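Local coordinates for protein YECBM32 (Yersinia enterocolitica, PDB 2JDA) that binds polygalacturonic acid, the backbone of pectin, as a periplasmic carbohydrate-binding module of the F5/8 type C (discoidin-like) kind, at residues Ser74-Asn79 and Trp84-Glu89. Residues are numbered along the deposited sequence; the frame is centred on the assembly and turned at random.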
# COMPACT_ATOMS: atom_id res chain seq x y z
N SER A 74 -1.95 6.90 4.60
CA SER A 74 -2.37 7.84 3.57
C SER A 74 -1.82 7.40 2.23
O SER A 74 -0.80 6.75 2.19
CB SER A 74 -1.90 9.28 3.90
OG SER A 74 -2.46 9.71 5.12
N ILE A 75 -2.51 7.74 1.15
CA ILE A 75 -2.07 7.36 -0.21
C ILE A 75 -1.97 8.58 -1.07
O ILE A 75 -2.88 9.40 -1.08
CB ILE A 75 -3.05 6.42 -0.93
CG1 ILE A 75 -3.42 5.24 -0.07
CG2 ILE A 75 -2.47 5.92 -2.22
CD1 ILE A 75 -4.58 4.43 -0.62
N PHE A 76 -0.85 8.67 -1.78
CA PHE A 76 -0.51 9.78 -2.65
C PHE A 76 -0.14 9.28 -4.03
O PHE A 76 0.31 8.12 -4.18
CB PHE A 76 0.65 10.63 -2.09
CG PHE A 76 0.34 11.23 -0.78
CD1 PHE A 76 -0.21 12.50 -0.69
CD2 PHE A 76 0.54 10.52 0.40
CE1 PHE A 76 -0.52 13.05 0.57
CE2 PHE A 76 0.23 11.06 1.63
CZ PHE A 76 -0.33 12.32 1.69
N TYR A 77 -0.33 10.13 -5.02
CA TYR A 77 0.08 9.80 -6.38
C TYR A 77 0.87 10.95 -7.00
O TYR A 77 0.77 12.11 -6.62
CB TYR A 77 -1.11 9.43 -7.27
CG TYR A 77 -2.09 10.56 -7.56
CD1 TYR A 77 -2.03 11.28 -8.75
CD2 TYR A 77 -3.06 10.93 -6.63
CE1 TYR A 77 -2.96 12.33 -9.01
CE2 TYR A 77 -3.96 11.98 -6.88
CZ TYR A 77 -3.92 12.65 -8.08
OH TYR A 77 -4.83 13.70 -8.28
N SER A 78 1.66 10.61 -8.01
CA SER A 78 2.56 11.57 -8.66
C SER A 78 3.00 11.04 -10.02
O SER A 78 3.05 9.82 -10.23
CB SER A 78 3.83 11.75 -7.80
OG SER A 78 4.76 12.64 -8.35
N ASN A 79 3.32 11.97 -10.91
CA ASN A 79 3.99 11.61 -12.14
C ASN A 79 5.50 11.76 -12.09
O ASN A 79 6.20 11.15 -12.90
CB ASN A 79 3.43 12.45 -13.29
CG ASN A 79 2.06 12.02 -13.70
OD1 ASN A 79 1.70 10.85 -13.58
ND2 ASN A 79 1.28 12.98 -14.22
N TRP A 84 3.37 15.48 -4.90
CA TRP A 84 2.38 14.49 -4.55
C TRP A 84 1.01 15.13 -4.37
O TRP A 84 0.89 16.23 -3.81
CB TRP A 84 2.79 13.78 -3.25
CG TRP A 84 4.11 13.08 -3.36
CD1 TRP A 84 5.32 13.57 -3.03
CD2 TRP A 84 4.36 11.79 -3.96
NE1 TRP A 84 6.31 12.68 -3.34
CE2 TRP A 84 5.75 11.59 -3.94
CE3 TRP A 84 3.55 10.77 -4.50
CZ2 TRP A 84 6.34 10.42 -4.42
CZ3 TRP A 84 4.14 9.63 -4.99
CH2 TRP A 84 5.51 9.47 -4.95
N GLN A 85 -0.01 14.38 -4.79
CA GLN A 85 -1.40 14.68 -4.53
C GLN A 85 -2.06 13.54 -3.78
O GLN A 85 -1.77 12.36 -4.04
CB GLN A 85 -2.15 14.93 -5.83
CG GLN A 85 -1.75 16.26 -6.49
CD GLN A 85 -2.71 16.59 -7.64
OE1 GLN A 85 -2.50 16.09 -8.69
NE2 GLN A 85 -3.82 17.28 -7.36
N PRO A 86 -2.93 13.83 -2.83
CA PRO A 86 -3.56 12.76 -2.08
C PRO A 86 -4.68 12.08 -2.82
O PRO A 86 -5.54 12.78 -3.43
CB PRO A 86 -4.09 13.47 -0.86
CG PRO A 86 -4.34 14.79 -1.33
CD PRO A 86 -3.33 15.16 -2.35
N LEU A 87 -4.70 10.75 -2.71
CA LEU A 87 -5.93 10.00 -3.01
C LEU A 87 -6.82 9.96 -1.80
O LEU A 87 -8.05 10.08 -1.96
CB LEU A 87 -5.64 8.60 -3.41
CG LEU A 87 -5.05 8.33 -4.78
CD1 LEU A 87 -4.82 6.83 -5.00
CD2 LEU A 87 -5.96 8.93 -5.90
N ALA A 88 -6.24 9.81 -0.61
CA ALA A 88 -6.90 9.88 0.67
C ALA A 88 -5.88 9.94 1.78
O ALA A 88 -4.80 9.35 1.69
CB ALA A 88 -7.84 8.65 0.85
N GLU A 89 -6.22 10.61 2.86
CA GLU A 89 -5.35 10.73 4.01
C GLU A 89 -6.04 10.21 5.27
O GLU A 89 -7.29 10.33 5.41
CB GLU A 89 -4.86 12.15 4.22
CG GLU A 89 -3.99 12.68 3.12
CD GLU A 89 -3.32 14.00 3.49
OE1 GLU A 89 -2.36 14.01 4.30
OE2 GLU A 89 -3.72 15.02 2.91
O HOH W 1 -1.00 12.03 5.50
O HOH W 2 -4.65 15.46 -10.29
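Tyr77 and Leu87 meet at about a right angle on the inward face of a two-stranded antiparallel pairing, Leu87 CD2 lying 3.6 Å from Tyr77 CD2. The other Leu87 branch, CD1, reaches Ile75 CG2, and Ile59, Leu103, Phe105 and Val108 of the second sheet close over this trio, making it the tightly packed side. Tyr77 CG sits between its backbone N and carbonyl carbon (chi1 66°), which swings the ring back across the neighbouring strand, where Gln85 CB covers one face at 4.0 Å from the centroid, a CH-pi contact. Farther out solvent takes over: a water bridges Tyr77 OH and Gln85 OE1.

The side carrying Phe76 and Pro86 is more open to solvent, with Glu89 exposed at its end. Phe76 touches Pro86 CB through CE1, and Glu89 OE1 comes to the ring edge at CZ; a second water links that carboxylate oxygen to Ser74 OG, which also bonds Gly90 N. Trp84 packs closely near the turn, its six-membered ring over Ser78 CB, 3.7 Å from the centroid, with Lys114 in cation-pi contact with the indole. Ser78 OG instead bonds Asn83 O and Gly81 N in the connecting turn.

Paired backbone bonds between Tyr77 and Gln85 hold the turn end. Beyond Phe76 the register slips: Ile75 O takes Leu87 N at 2.8 Å, tilted off the carbonyl plane, and, weakly, Ala88 N at 3.4 Å. Ile75 N gives Ala88 O a nearly straight bond (2.9 Å, 171°). With Leu87 and Ala88 both facing Ile75, this is a classic beta bulge, set in an edge hairpin of the five-stranded sheet of a discoidin-like beta sandwich.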